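Local coordinates for protein Cys-Gly metallodipeptidase DUG1 (Saccharomyces cerevisiae, PDB 4G1P) that hydrolyses the dipeptide Cys-Gly as a zinc- or manganese-dependent M20-family peptidase and serves as the catalytic component of the glutathione-degrading complex, at residues Ile262-Leu274 with Ile309-Ile321. Numbering follows the deposited sequence.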
loop_
_atom_site.group_PDB
_atom_site.type_symbol
_atom_site.label_atom_id
_atom_site.label_comp_id
_atom_site.label_asym_id
_atom_site.label_seq_id
_atom_site.Cartn_x
_atom_site.Cartn_y
_atom_site.Cartn_z
ATOM N N ILE A 262 -16.597 4.365 18.681
ATOM C CA ILE A 262 -16.985 4.871 17.378
ATOM C C ILE A 262 -17.544 6.282 17.552
ATOM O O ILE A 262 -18.297 6.543 18.484
ATOM C CB ILE A 262 -17.997 3.939 16.717
ATOM C CG1 ILE A 262 -17.412 2.528 16.644
ATOM C CG2 ILE A 262 -18.381 4.439 15.334
ATOM C CD1 ILE A 262 -18.294 1.530 15.937
ATOM N N LEU A 263 -17.155 7.196 16.667
ATOM C CA LEU A 263 -17.469 8.605 16.844
ATOM C C LEU A 263 -18.508 9.085 15.866
ATOM O O LEU A 263 -18.742 10.278 15.739
ATOM C CB LEU A 263 -16.209 9.448 16.701
ATOM C CG LEU A 263 -15.137 9.009 17.683
ATOM C CD1 LEU A 263 -13.887 9.814 17.513
ATOM C CD2 LEU A 263 -15.654 9.123 19.097
ATOM N N ILE A 264 -19.143 8.160 15.177
ATOM C CA ILE A 264 -20.141 8.543 14.203
ATOM C C ILE A 264 -21.486 8.712 14.886
ATOM O O ILE A 264 -21.961 7.796 15.544
ATOM C CB ILE A 264 -20.233 7.497 13.105
ATOM C CG1 ILE A 264 -18.945 7.518 12.276
ATOM C CG2 ILE A 264 -21.453 7.736 12.248
ATOM C CD1 ILE A 264 -18.841 6.391 11.285
ATOM N N ASP A 265 -22.093 9.884 14.751
ATOM C CA ASP A 265 -23.404 10.127 15.350
ATOM C C ASP A 265 -24.456 9.166 14.823
ATOM O O ASP A 265 -24.518 8.881 13.628
ATOM C CB ASP A 265 -23.885 11.563 15.081
ATOM C CG ASP A 265 -23.258 12.576 16.015
ATOM O OD1 ASP A 265 -22.769 12.165 17.092
ATOM O OD2 ASP A 265 -23.257 13.787 15.670
ATOM N N GLY A 266 -25.299 8.680 15.721
ATOM C CA GLY A 266 -26.468 7.933 15.305
ATOM C C GLY A 266 -26.381 6.449 15.542
ATOM O O GLY A 266 -27.407 5.783 15.555
ATOM N N ILE A 267 -25.176 5.927 15.750
ATOM C CA ILE A 267 -25.007 4.480 15.811
ATOM C C ILE A 267 -25.469 3.884 17.137
ATOM O O ILE A 267 -26.231 2.903 17.160
ATOM C CB ILE A 267 -23.566 4.051 15.527
ATOM C CG1 ILE A 267 -23.120 4.588 14.172
ATOM C CG2 ILE A 267 -23.461 2.530 15.523
ATOM C CD1 ILE A 267 -21.819 3.995 13.699
ATOM N N ASP A 268 -25.003 4.496 18.223
ATOM C CA ASP A 268 -25.327 4.090 19.587
ATOM C C ASP A 268 -26.826 3.949 19.814
ATOM O O ASP A 268 -27.281 3.052 20.525
ATOM C CB ASP A 268 -24.784 5.129 20.554
ATOM C CG ASP A 268 -24.527 4.566 21.919
ATOM O OD1 ASP A 268 -25.506 4.359 22.669
ATOM O OD2 ASP A 268 -23.341 4.335 22.243
ATOM N N GLU A 269 -27.586 4.842 19.196
ATOM C CA GLU A 269 -29.041 4.838 19.300
ATOM C C GLU A 269 -29.629 3.541 18.745
ATOM O O GLU A 269 -30.639 3.052 19.235
ATOM C CB GLU A 269 -29.638 6.061 18.572
ATOM C CG GLU A 269 -29.296 7.448 19.195
ATOM C CD GLU A 269 -27.830 7.876 19.010
ATOM O OE1 GLU A 269 -27.089 7.183 18.286
ATOM O OE2 GLU A 269 -27.410 8.898 19.594
ATOM N N MET A 270 -28.983 2.982 17.730
ATOM C CA MET A 270 -29.473 1.774 17.083
ATOM C C MET A 270 -29.048 0.507 17.788
ATOM O O MET A 270 -29.524 -0.571 17.449
ATOM C CB MET A 270 -28.958 1.697 15.654
ATOM C CG MET A 270 -29.698 2.546 14.671
ATOM S SD MET A 270 -29.064 2.217 13.033
ATOM C CE MET A 270 -27.381 2.796 13.230
ATOM N N VAL A 271 -28.131 0.634 18.742
ATOM C CA VAL A 271 -27.602 -0.521 19.457
ATOM C C VAL A 271 -28.584 -1.054 20.501
ATOM O O VAL A 271 -28.901 -0.372 21.475
ATOM C CB VAL A 271 -26.281 -0.184 20.141
ATOM C CG1 VAL A 271 -25.834 -1.333 21.047
ATOM C CG2 VAL A 271 -25.224 0.116 19.099
ATOM N N ALA A 272 -29.062 -2.276 20.291
ATOM C CA ALA A 272 -30.016 -2.892 21.210
ATOM C C ALA A 272 -29.467 -2.919 22.636
ATOM O O ALA A 272 -28.280 -3.161 22.849
ATOM C CB ALA A 272 -30.377 -4.297 20.742
ATOM N N PRO A 273 -30.329 -2.639 23.620
ATOM C CA PRO A 273 -29.891 -2.586 25.021
ATOM C C PRO A 273 -29.617 -3.965 25.614
ATOM O O PRO A 273 -30.147 -4.984 25.158
ATOM C CB PRO A 273 -31.076 -1.936 25.727
ATOM C CG PRO A 273 -32.246 -2.265 24.858
ATOM C CD PRO A 273 -31.736 -2.239 23.461
ATOM N N LEU A 274 -28.795 -3.977 26.652
ATOM C CA LEU A 274 -28.343 -5.209 27.251
ATOM C C LEU A 274 -29.403 -5.795 28.178
ATOM O O LEU A 274 -29.742 -5.183 29.186
ATOM C CB LEU A 274 -27.065 -4.933 28.030
ATOM C CG LEU A 274 -26.374 -6.132 28.661
ATOM C CD1 LEU A 274 -25.948 -7.120 27.589
ATOM C CD2 LEU A 274 -25.181 -5.664 29.467
ATOM N N ILE A 309 -14.586 -7.789 27.585
ATOM C CA ILE A 309 -13.960 -8.361 26.408
ATOM C C ILE A 309 -15.014 -9.093 25.590
ATOM O O ILE A 309 -15.107 -8.918 24.376
ATOM C CB ILE A 309 -12.859 -9.348 26.775
ATOM C CG1 ILE A 309 -11.765 -8.655 27.584
ATOM C CG2 ILE A 309 -12.270 -9.948 25.524
ATOM C CD1 ILE A 309 -10.832 -9.612 28.304
ATOM N N LEU A 310 -15.837 -9.892 26.263
ATOM C CA LEU A 310 -16.804 -10.694 25.539
ATOM C C LEU A 310 -17.860 -9.813 24.880
ATOM O O LEU A 310 -18.178 -9.990 23.701
ATOM C CB LEU A 310 -17.420 -11.776 26.432
ATOM C CG LEU A 310 -16.446 -12.806 27.025
ATOM C CD1 LEU A 310 -17.138 -13.680 28.056
ATOM C CD2 LEU A 310 -15.786 -13.671 25.957
ATOM N N MET A 311 -18.373 -8.842 25.623
ATOM C CA MET A 311 -19.447 -8.011 25.094
ATOM C C MET A 311 -18.996 -7.069 23.988
ATOM O O MET A 311 -19.769 -6.746 23.078
ATOM C CB MET A 311 -20.158 -7.252 26.211
ATOM C CG MET A 311 -21.059 -8.150 27.048
ATOM S SD MET A 311 -22.152 -7.192 28.093
ATOM C CE MET A 311 -20.960 -6.125 28.901
ATOM N N HIS A 312 -17.740 -6.648 24.055
ATOM C CA HIS A 312 -17.202 -5.812 23.003
ATOM C C HIS A 312 -16.752 -6.597 21.765
ATOM O O HIS A 312 -16.656 -6.021 20.682
ATOM C CB HIS A 312 -16.126 -4.864 23.540
ATOM C CG HIS A 312 -16.699 -3.668 24.234
ATOM N ND1 HIS A 312 -16.722 -3.539 25.607
ATOM C CD2 HIS A 312 -17.325 -2.574 23.743
ATOM C CE1 HIS A 312 -17.318 -2.406 25.929
ATOM N NE2 HIS A 312 -17.695 -1.803 24.817
ATOM N N ARG A 313 -16.502 -7.902 21.913
ATOM C CA ARG A 313 -16.357 -8.769 20.739
ATOM C C ARG A 313 -17.699 -9.160 20.142
ATOM O O ARG A 313 -17.794 -9.364 18.943
ATOM C CB ARG A 313 -15.654 -10.078 21.071
ATOM C CG ARG A 313 -14.299 -9.947 21.670
ATOM C CD ARG A 313 -13.868 -11.294 22.210
ATOM N NE ARG A 313 -13.533 -12.209 21.129
ATOM C CZ ARG A 313 -12.386 -12.864 21.057
ATOM N NH1 ARG A 313 -11.490 -12.710 22.016
ATOM N NH2 ARG A 313 -12.141 -13.679 20.040
ATOM N N TRP A 314 -18.727 -9.299 20.977
ATOM C CA TRP A 314 -19.956 -9.968 20.531
ATOM C C TRP A 314 -21.164 -9.088 20.226
ATOM O O TRP A 314 -21.907 -9.372 19.288
ATOM C CB TRP A 314 -20.383 -11.047 21.528
ATOM C CG TRP A 314 -19.431 -12.188 21.649
ATOM C CD1 TRP A 314 -18.380 -12.470 20.829
ATOM C CD2 TRP A 314 -19.431 -13.199 22.669
ATOM N NE1 TRP A 314 -17.725 -13.587 21.277
ATOM C CE2 TRP A 314 -18.351 -14.058 22.402
ATOM C CE3 TRP A 314 -20.243 -13.458 23.786
ATOM C CZ2 TRP A 314 -18.062 -15.169 23.203
ATOM C CZ3 TRP A 314 -19.953 -14.553 24.583
ATOM C CH2 TRP A 314 -18.871 -15.394 24.288
ATOM N N ARG A 315 -21.392 -8.047 21.022
ATOM C CA ARG A 315 -22.689 -7.373 20.953
ATOM C C ARG A 315 -22.636 -5.856 20.944
ATOM O O ARG A 315 -23.670 -5.215 20.851
ATOM C CB ARG A 315 -23.632 -7.878 22.058
ATOM C CG ARG A 315 -23.132 -7.638 23.470
ATOM C CD ARG A 315 -23.836 -6.450 24.097
ATOM N NE ARG A 315 -25.280 -6.581 23.991
ATOM C CZ ARG A 315 -26.103 -5.575 23.716
ATOM N NH1 ARG A 315 -25.615 -4.356 23.533
ATOM N NH2 ARG A 315 -27.415 -5.781 23.628
ATOM N N TYR A 316 -21.439 -5.291 21.039
ATOM C CA TYR A 316 -21.245 -3.863 20.759
ATOM C C TYR A 316 -20.530 -3.723 19.424
ATOM O O TYR A 316 -19.658 -4.525 19.114
ATOM C CB TYR A 316 -20.441 -3.184 21.875
ATOM C CG TYR A 316 -21.220 -3.057 23.169
ATOM C CD1 TYR A 316 -22.549 -2.646 23.160
ATOM C CD2 TYR A 316 -20.641 -3.366 24.393
ATOM C CE1 TYR A 316 -23.273 -2.526 24.335
ATOM C CE2 TYR A 316 -21.362 -3.252 25.569
ATOM C CZ TYR A 316 -22.678 -2.830 25.531
ATOM O OH TYR A 316 -23.411 -2.711 26.693
ATOM N N PRO A 317 -20.902 -2.718 18.622
ATOM C CA PRO A 317 -20.267 -2.547 17.311
ATOM C C PRO A 317 -18.794 -2.200 17.431
ATOM O O PRO A 317 -18.324 -1.854 18.515
ATOM C CB PRO A 317 -21.039 -1.375 16.687
ATOM C CG PRO A 317 -21.623 -0.647 17.832
ATOM C CD PRO A 317 -21.901 -1.674 18.896
ATOM N N SER A 318 -18.062 -2.315 16.331
ATOM C CA SER A 318 -16.667 -1.877 16.307
ATOM C C SER A 318 -16.329 -1.249 14.964
ATOM O O SER A 318 -17.009 -1.492 13.966
ATOM C CB SER A 318 -15.723 -3.039 16.607
ATOM O OG SER A 318 -15.905 -4.083 15.672
ATOM N N LEU A 319 -15.296 -0.414 14.945
ATOM C CA LEU A 319 -14.861 0.226 13.707
ATOM C C LEU A 319 -13.368 0.008 13.587
ATOM O O LEU A 319 -12.610 0.340 14.495
ATOM C CB LEU A 319 -15.202 1.717 13.706
ATOM C CG LEU A 319 -15.249 2.474 12.370
ATOM C CD1 LEU A 319 -15.990 3.797 12.521
ATOM C CD2 LEU A 319 -13.860 2.737 11.808
ATOM N N SER A 320 -12.954 -0.584 12.476
ATOM C CA SER A 320 -11.545 -0.862 12.256
ATOM C C SER A 320 -11.034 -0.121 11.029
ATOM O O SER A 320 -11.772 0.101 10.061
ATOM C CB SER A 320 -11.315 -2.365 12.093
ATOM O OG SER A 320 -11.197 -3.009 13.352
ATOM N N ILE A 321 -9.765 0.263 11.059
ATOM C CA ILE A 321 -9.203 0.975 9.914
ATOM C C ILE A 321 -8.104 0.142 9.252
ATOM O O ILE A 321 -7.095 -0.170 9.870
ATOM C CB ILE A 321 -8.757 2.396 10.304
ATOM C CG1 ILE A 321 -9.998 3.238 10.583
ATOM C CG2 ILE A 321 -7.945 3.039 9.188
ATOM C CD1 ILE A 321 -9.706 4.607 11.094
#
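The guanidinium of R315 has L274 CD1 over one face, 3.7 Å from NE. At its edge, in its plane, sits the carbonyl of A272. Both end nitrogens bond to that one oxygen. R315 NH1 reaches A272 O at 3.0 Å and lies nearly on the line of the C=O bond. R315 NH2 reaches the same A272 O at 2.9 Å but from above the carbonyl plane. The N-H...O angles, 142° for NH1 and 149° for NH2, are bent, as expected when two donors share an acceptor. R315 NE forms a salt bridge with E278, which with A272 would fix the rotation of the group. The Y316 ring takes R315 CD over the centre of one face, while V271 CG1 comes to its edge. R315 has CG between its backbone N and carbonyl carbon, and with the turn at chi2 this brings CD onto the ring. The further bend at chi3 directs the guanidinium. L274 CD1 and CD2 also touch M311 SD.

Segment 309-321 runs from the end of helix 306-314 into strand 318-325. This strand pairs antiparallel with 340-349 in the beta sheet of the lid domain of this M20 peptidase. Segment 262-274 passes beside that helix-to-strand connection. A type II beta turn from I264 to I267 leads into a weakly bonded helical turn, about 267-270.

V271 CG2 packs against CD and CG of the P317 ring, 3.8 Å from V271 CG2 to P317 CD. I262 has CG1 beside its backbone N (chi1 -56°), which sends CD1 against the S318-L319 peptide, 3.5 Å from S318 C. I262 CG2 touches L319 CD1 at 3.7 Å. I264 CD1 touches the same methyl, and I264 also packs on helix 355-371.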